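Long-range contacts in Serine/threonine-protein kinase Tel1 (Chaetomium thermophilum, PDB 6SKY), which probably acts as an ATP-dependent serine/threonine protein kinase that senses DNA damage, activates checkpoint signalling and phosphorylates histone H2A at sites of DNA damage: residues A[2753-2758]-A[2908-2913]; A[2824-2829]-A[2914-2919]. All coordinates share one frame; numbering follows the deposited sequence.

Interaction 1: residues A[2753-2758]-A[2908-2913]; sequences GHVLGL and KKLSKT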
ATOM      1  N   GLY A2753      23.251  14.606  -1.928  1.00 15.89           N
ATOM      2  CA  GLY A2753      24.543  14.542  -1.293  1.00 15.89           C
ATOM      3  C   GLY A2753      24.596  13.673  -0.067  1.00 15.89           C
ATOM      4  O   GLY A2753      25.684  13.266   0.334  1.00 15.89           O
ATOM      5  N   HIS A2754      23.459  13.398   0.562  1.00 16.33           N
ATOM      6  CA  HIS A2754      23.431  12.337   1.558  1.00 16.33           C
ATOM      7  C   HIS A2754      23.625  10.976   0.902  1.00 16.33           C
ATOM      8  O   HIS A2754      24.434  10.167   1.359  1.00 16.33           O
ATOM      9  CB  HIS A2754      22.123  12.375   2.337  1.00 16.33           C
ATOM     10  CG  HIS A2754      21.821  11.108   3.070  1.00 16.33           C
ATOM     11  ND1 HIS A2754      22.577  10.667   4.133  1.00 16.33           N
ATOM     12  CD2 HIS A2754      20.854  10.181   2.885  1.00 16.33           C
ATOM     13  CE1 HIS A2754      22.085   9.525   4.573  1.00 16.33           C
ATOM     14  NE2 HIS A2754      21.041   9.207   3.832  1.00 16.33           N
ATOM     15  N   VAL A2755      22.897  10.711  -0.182  1.00 19.59           N
ATOM     16  CA  VAL A2755      22.970   9.398  -0.816  1.00 19.59           C
ATOM     17  C   VAL A2755      24.367   9.100  -1.342  1.00 19.59           C
ATOM     18  O   VAL A2755      24.794   7.943  -1.353  1.00 19.59           O
ATOM     19  CB  VAL A2755      21.907   9.297  -1.924  1.00 19.59           C
ATOM     20  CG1 VAL A2755      22.227   8.187  -2.880  1.00 19.59           C
ATOM     21  CG2 VAL A2755      20.556   9.066  -1.316  1.00 19.59           C
ATOM     22  N   LEU A2756      25.113  10.118  -1.764  1.00 18.09           N
ATOM     23  CA  LEU A2756      26.448   9.918  -2.312  1.00 18.09           C
ATOM     24  C   LEU A2756      27.554  10.361  -1.372  1.00 18.09           C
ATOM     25  O   LEU A2756      28.691  10.511  -1.809  1.00 18.09           O
ATOM     26  CB  LEU A2756      26.597  10.644  -3.646  1.00 18.09           C
ATOM     27  CG  LEU A2756      25.673  10.211  -4.777  1.00 18.09           C
ATOM     28  CD1 LEU A2756      25.913  11.050  -5.996  1.00 18.09           C
ATOM     29  CD2 LEU A2756      25.871   8.758  -5.103  1.00 18.09           C
ATOM     30  N   GLY A2757      27.257  10.578  -0.100  1.00 20.42           N
ATOM     31  CA  GLY A2757      28.294  10.860   0.865  1.00 20.42           C
ATOM     32  C   GLY A2757      29.008  12.172   0.688  1.00 20.42           C
ATOM     33  O   GLY A2757      30.107  12.336   1.211  1.00 20.42           O
ATOM     34  N   LEU A2758      28.406  13.122  -0.013  1.00 20.81           N
ATOM     35  CA  LEU A2758      29.080  14.366  -0.351  1.00 20.81           C
ATOM     36  C   LEU A2758      29.486  15.137   0.895  1.00 20.81           C
ATOM     37  O   LEU A2758      28.672  15.377   1.786  1.00 20.81           O
ATOM     38  CB  LEU A2758      28.166  15.214  -1.223  1.00 20.81           C
ATOM     39  CG  LEU A2758      28.639  16.598  -1.639  1.00 20.81           C
ATOM     40  CD1 LEU A2758      29.850  16.480  -2.519  1.00 20.81           C
ATOM     41  CD2 LEU A2758      27.530  17.323  -2.351  1.00 20.81           C
ATOM     42  N   LYS A2908      22.936   0.642   0.619  1.00 28.90           N
ATOM     43  CA  LYS A2908      22.132   0.507   1.822  1.00 28.90           C
ATOM     44  C   LYS A2908      21.511   1.818   2.276  1.00 28.90           C
ATOM     45  O   LYS A2908      20.595   1.796   3.100  1.00 28.90           O
ATOM     46  CB  LYS A2908      22.958  -0.091   2.958  1.00 28.90           C
ATOM     47  CG  LYS A2908      23.706   0.910   3.786  1.00 28.90           C
ATOM     48  CD  LYS A2908      24.673   0.208   4.717  1.00 28.90           C
ATOM     49  CE  LYS A2908      25.673   1.187   5.312  1.00 28.90           C
ATOM     50  NZ  LYS A2908      26.827   0.496   5.950  1.00 28.90           N
ATOM     51  N   LYS A2909      21.976   2.958   1.771  1.00 23.14           N
ATOM     52  CA  LYS A2909      21.227   4.191   1.969  1.00 23.14           C
ATOM     53  C   LYS A2909      19.991   4.282   1.090  1.00 23.14           C
ATOM     54  O   LYS A2909      19.170   5.175   1.300  1.00 23.14           O
ATOM     55  CB  LYS A2909      22.104   5.407   1.702  1.00 23.14           C
ATOM     56  CG  LYS A2909      23.035   5.764   2.815  1.00 23.14           C
ATOM     57  CD  LYS A2909      23.983   6.819   2.364  1.00 23.14           C
ATOM     58  CE  LYS A2909      25.000   7.107   3.410  1.00 23.14           C
ATOM     59  NZ  LYS A2909      26.042   7.997   2.879  1.00 23.14           N
ATOM     60  N   LEU A2910      19.843   3.401   0.106  1.00 25.27           N
ATOM     61  CA  LEU A2910      18.701   3.403  -0.795  1.00 25.27           C
ATOM     62  C   LEU A2910      17.779   2.222  -0.549  1.00 25.27           C
ATOM     63  O   LEU A2910      17.033   1.825  -1.447  1.00 25.27           O
ATOM     64  CB  LEU A2910      19.167   3.400  -2.247  1.00 25.27           C
ATOM     65  CG  LEU A2910      19.862   4.630  -2.811  1.00 25.27           C
ATOM     66  CD1 LEU A2910      20.279   4.369  -4.223  1.00 25.27           C
ATOM     67  CD2 LEU A2910      18.939   5.810  -2.758  1.00 25.27           C
ATOM     68  N   SER A2911      17.818   1.651   0.645  1.00 27.55           N
ATOM     69  CA  SER A2911      17.032   0.475   0.967  1.00 27.55           C
ATOM     70  C   SER A2911      15.670   0.889   1.487  1.00 27.55           C
ATOM     71  O   SER A2911      15.553   1.848   2.246  1.00 27.55           O
ATOM     72  CB  SER A2911      17.749  -0.374   2.008  1.00 27.55           C
ATOM     73  OG  SER A2911      18.016   0.397   3.161  1.00 27.55           O
ATOM     74  N   LYS A2912      14.645   0.142   1.093  1.00 28.50           N
ATOM     75  CA  LYS A2912      13.267   0.472   1.409  1.00 28.50           C
ATOM     76  C   LYS A2912      12.819  -0.076   2.754  1.00 28.50           C
ATOM     77  O   LYS A2912      11.617  -0.243   2.972  1.00 28.50           O
ATOM     78  CB  LYS A2912      12.348  -0.030   0.304  1.00 28.50           C
ATOM     79  CG  LYS A2912      12.766   0.423  -1.061  1.00 28.50           C
ATOM     80  CD  LYS A2912      11.608   0.402  -2.016  1.00 28.50           C
ATOM     81  CE  LYS A2912      11.981   1.060  -3.317  1.00 28.50           C
ATOM     82  NZ  LYS A2912      10.798   1.300  -4.182  1.00 28.50           N
ATOM     83  N   THR A2913      13.754  -0.341   3.663  1.00 29.34           N
ATOM     84  CA  THR A2913      13.402  -0.891   4.966  1.00 29.34           C
ATOM     85  C   THR A2913      12.594   0.103   5.788  1.00 29.34           C
ATOM     86  O   THR A2913      11.480  -0.200   6.227  1.00 29.34           O
ATOM     87  CB  THR A2913      14.668  -1.309   5.705  1.00 29.34           C
ATOM     88  OG1 THR A2913      15.263  -2.417   5.025  1.00 29.34           O
ATOM     89  CG2 THR A2913      14.348  -1.711   7.119  1.00 29.34           C
TER

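Interaction 2: residues A[2824-2829]-A[2914-2919]; sequences TLDALR and LSVMAT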
ATOM      1  N   THR A2824      12.336  13.743  -3.305  1.00 19.53           N
ATOM      2  CA  THR A2824      13.637  13.415  -3.872  1.00 19.53           C
ATOM      3  C   THR A2824      14.086  12.031  -3.441  1.00 19.53           C
ATOM      4  O   THR A2824      14.496  11.219  -4.271  1.00 19.53           O
ATOM      5  CB  THR A2824      14.673  14.454  -3.454  1.00 19.53           C
ATOM      6  OG1 THR A2824      14.174  15.763  -3.714  1.00 19.53           O
ATOM      7  CG2 THR A2824      15.945  14.264  -4.221  1.00 19.53           C
ATOM      8  N   LEU A2825      14.034  11.748  -2.140  1.00 20.64           N
ATOM      9  CA  LEU A2825      14.508  10.459  -1.654  1.00 20.64           C
ATOM     10  C   LEU A2825      13.645   9.320  -2.166  1.00 20.64           C
ATOM     11  O   LEU A2825      14.154   8.241  -2.480  1.00 20.64           O
ATOM     12  CB  LEU A2825      14.544  10.453  -0.135  1.00 20.64           C
ATOM     13  CG  LEU A2825      15.061   9.165   0.479  1.00 20.64           C
ATOM     14  CD1 LEU A2825      16.493   8.947   0.082  1.00 20.64           C
ATOM     15  CD2 LEU A2825      14.923   9.210   1.972  1.00 20.64           C
ATOM     16  N   ASP A2826      12.340   9.540  -2.271  1.00 24.49           N
ATOM     17  CA  ASP A2826      11.459   8.514  -2.794  1.00 24.49           C
ATOM     18  C   ASP A2826      11.759   8.217  -4.251  1.00 24.49           C
ATOM     19  O   ASP A2826      11.724   7.059  -4.668  1.00 24.49           O
ATOM     20  CB  ASP A2826      10.015   8.954  -2.626  1.00 24.49           C
ATOM     21  CG  ASP A2826       9.043   7.844  -2.875  1.00 24.49           C
ATOM     22  OD1 ASP A2826       9.474   6.673  -2.921  1.00 24.49           O
ATOM     23  OD2 ASP A2826       7.841   8.137  -3.026  1.00 24.49           O
ATOM     24  N   ALA A2827      12.048   9.244  -5.050  1.00 23.31           N
ATOM     25  CA  ALA A2827      12.423   8.996  -6.436  1.00 23.31           C
ATOM     26  C   ALA A2827      13.801   8.366  -6.546  1.00 23.31           C
ATOM     27  O   ALA A2827      14.064   7.631  -7.496  1.00 23.31           O
ATOM     28  CB  ALA A2827      12.381  10.291  -7.236  1.00 23.31           C
ATOM     29  N   LEU A2828      14.695   8.646  -5.604  1.00 22.02           N
ATOM     30  CA  LEU A2828      16.033   8.075  -5.676  1.00 22.02           C
ATOM     31  C   LEU A2828      16.025   6.597  -5.345  1.00 22.02           C
ATOM     32  O   LEU A2828      16.694   5.809  -6.015  1.00 22.02           O
ATOM     33  CB  LEU A2828      16.988   8.807  -4.741  1.00 22.02           C
ATOM     34  CG  LEU A2828      17.606  10.105  -5.235  1.00 22.02           C
ATOM     35  CD1 LEU A2828      18.607  10.616  -4.240  1.00 22.02           C
ATOM     36  CD2 LEU A2828      18.246   9.897  -6.576  1.00 22.02           C
ATOM     37  N   ARG A2829      15.300   6.193  -4.310  1.00 25.62           N
ATOM     38  CA  ARG A2829      15.304   4.773  -3.994  1.00 25.62           C
ATOM     39  C   ARG A2829      14.401   3.962  -4.910  1.00 25.62           C
ATOM     40  O   ARG A2829      14.356   2.742  -4.775  1.00 25.62           O
ATOM     41  CB  ARG A2829      14.929   4.534  -2.531  1.00 25.62           C
ATOM     42  CG  ARG A2829      13.690   5.203  -2.091  1.00 25.62           C
ATOM     43  CD  ARG A2829      13.089   4.538  -0.886  1.00 25.62           C
ATOM     44  NE  ARG A2829      13.833   4.771   0.339  1.00 25.62           N
ATOM     45  CZ  ARG A2829      13.355   4.484   1.542  1.00 25.62           C
ATOM     46  NH1 ARG A2829      14.080   4.714   2.621  1.00 25.62           N
ATOM     47  NH2 ARG A2829      12.147   3.969   1.657  1.00 25.62           N
ATOM     48  N   LEU A2914      13.141   1.295   6.020  1.00 27.02           N
ATOM     49  CA  LEU A2914      12.387   2.363   6.652  1.00 27.02           C
ATOM     50  C   LEU A2914      11.534   3.090   5.624  1.00 27.02           C
ATOM     51  O   LEU A2914      11.723   2.961   4.417  1.00 27.02           O
ATOM     52  CB  LEU A2914      13.312   3.364   7.325  1.00 27.02           C
ATOM     53  CG  LEU A2914      13.696   3.194   8.782  1.00 27.02           C
ATOM     54  CD1 LEU A2914      14.615   2.018   8.927  1.00 27.02           C
ATOM     55  CD2 LEU A2914      14.366   4.456   9.255  1.00 27.02           C
ATOM     56  N   SER A2915      10.583   3.871   6.113  1.00 24.36           N
ATOM     57  CA  SER A2915       9.819   4.703   5.208  1.00 24.36           C
ATOM     58  C   SER A2915      10.598   5.971   4.890  1.00 24.36           C
ATOM     59  O   SER A2915      11.603   6.290   5.524  1.00 24.36           O
ATOM     60  CB  SER A2915       8.456   5.036   5.802  1.00 24.36           C
ATOM     61  OG  SER A2915       8.588   5.627   7.074  1.00 24.36           O
ATOM     62  N   VAL A2916      10.136   6.692   3.874  1.00 22.74           N
ATOM     63  CA  VAL A2916      10.814   7.923   3.500  1.00 22.74           C
ATOM     64  C   VAL A2916      10.620   8.981   4.574  1.00 22.74           C
ATOM     65  O   VAL A2916      11.540   9.743   4.882  1.00 22.74           O
ATOM     66  CB  VAL A2916      10.327   8.406   2.126  1.00 22.74           C
ATOM     67  CG1 VAL A2916      11.132   9.569   1.689  1.00 22.74           C
ATOM     68  CG2 VAL A2916      10.463   7.319   1.122  1.00 22.74           C
ATOM     69  N   MET A2917       9.434   9.030   5.174  1.00 26.42           N
ATOM     70  CA  MET A2917       9.168   9.989   6.240  1.00 26.42           C
ATOM     71  C   MET A2917      10.121   9.798   7.409  1.00 26.42           C
ATOM     72  O   MET A2917      10.715  10.760   7.900  1.00 26.42           O
ATOM     73  CB  MET A2917       7.723   9.854   6.708  1.00 26.42           C
ATOM     74  CG  MET A2917       7.337  10.849   7.780  1.00 26.42           C
ATOM     75  SD  MET A2917       5.967  10.338   8.832  1.00 26.42           S
ATOM     76  CE  MET A2917       6.678   8.925   9.657  1.00 26.42           C
ATOM     77  N   ALA A2918      10.279   8.560   7.872  1.00 23.12           N
ATOM     78  CA  ALA A2918      11.138   8.298   9.018  1.00 23.12           C
ATOM     79  C   ALA A2918      12.599   8.566   8.695  1.00 23.12           C
ATOM     80  O   ALA A2918      13.342   9.093   9.531  1.00 23.12           O
ATOM     81  CB  ALA A2918      10.952   6.861   9.481  1.00 23.12           C
ATOM     82  N   THR A2919      13.027   8.217   7.484  1.00 22.92           N
ATOM     83  CA  THR A2919      14.403   8.467   7.077  1.00 22.92           C
ATOM     84  C   THR A2919      14.707   9.955   7.045  1.00 22.92           C
ATOM     85  O   THR A2919      15.735  10.400   7.563  1.00 22.92           O
ATOM     86  CB  THR A2919      14.657   7.849   5.710  1.00 22.92           C
ATOM     87  OG1 THR A2919      14.162   6.511   5.699  1.00 22.92           O
ATOM     88  CG2 THR A2919      16.124   7.828   5.425  1.00 22.92           C
TER

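Interaction 1: residues A[2753-2758]-A[2908-2913]
Lys2909 carries this contact, laying its side chain across the end of the helix that finishes at Val2755. Its CG stands anti to the carbonyl carbon (chi1 -79°), and beyond CG the chain is fully extended, so the methylenes run obliquely past the imidazole of His2754 before the ammonium reaches the backbone. CD sits over one ring face, displaced toward the rim, 4.3 Å from the centroid of the His2754 ring, a CH-pi contact. The histidine meets it because its CG is anti to the backbone N (chi1 162°), which brings the CE1 and NE2 side of the ring under the lysine methylenes; CE1 of His2754 lies 4.0 Å from CE of Lys2909.

At the tip, NZ of Lys2909 donates to O of His2754 over 3.1 Å, approaching nearly along the C=O axis. That oxygen is already taken by N of Gly2757, one of the two bonds of a Schellman motif that ends the helix; the other joins N of Leu2758 to O of Gly2753. Gly2757 is its C-prime residue, with positive phi. The ammonium thus adds a second donor to a carbonyl at the helix C-terminus, where the partial negative charge would be expected to suit it, and it also forms a salt bridge with Glu2785.

Beside this polar line, the end of Leu2910 comes up to Val2755, CD2 of Leu2910 lying 3.9 Å from CG2 of Val2755, and the two side chains cross at about a right angle.

Both of these apolar residues also rest on Leu2828 of helix 2816-2828, and Leu2910 reaches Ala2832 and Ile2835 of helix 2832-2843. The contact thus packs the linker between helices 2898-2908 and 2916-2927 against the C-terminal end of helix 2732-2755, within the kinase fold, while Leu2756 faces helix 2616-2632.

Interaction 2: residues A[2824-2829]-A[2914-2919]
Hydrogen bonding centres on Arg2829. Its CG takes the crowded position between backbone N and carbonyl carbon (chi1 51°), and a bend at chi3 (72°) carries the guanidinium to the start of helix 2916-2927. NH2 of Arg2829 donates to O of Leu2914 over 3.0 Å, with the acceptor at the guanidinium edge and the donor in the carbonyl plane; NH1 adds a weak second bond to the same oxygen. Within 2914-2919, OG1 of Thr2919 donates to O of Ser2915, an oxygen that also accepts from Thr2919 N, while Ser2915 is the N-cap of the helix, its side chain accepting a weak bond from Ala2918 N.

Apolar packing is built on Val2916, whose two methyls part company. CG2 lies over one guanidinium face, 3.8 Å from NH2 of Arg2829; CG1 of Val2916 meets CD2 of Leu2825 at 3.8 Å. That same leucine methyl is also touched by CG2 of Thr2919.

The contact joins the C-terminal end of helix 2816-2828 to the first turn of the FATC helix 2916-2927. Leu2825 also packs on Met2751 of helix 2732-2755, and Leu2914 on Arg2260 of the second subunit.

Along the chain, 2753-2758 comes first, ending helix 2732-2755, followed by 2824-2829 at the end of helix 2816-2828. The chain then passes through helices 2832-2843 and 2854-2860 and an unmodelled region before helix 2898-2908 leads into 2908-2913 and directly on to 2914-2919. Interaction 1 closes a loop of 149 intervening residues and interaction 2 one of 84; their segments alternate, so the loops cross. Their centres lie about 9 Å apart, and Arg2829 and Leu2828 bridge them, touching 2908-2913 and Val2755 respectively. Together they join the loop between helices 2898-2908 and 2916-2927, and the first turn of the latter, to the C-terminal ends of helices 2732-2755 and 2816-2828.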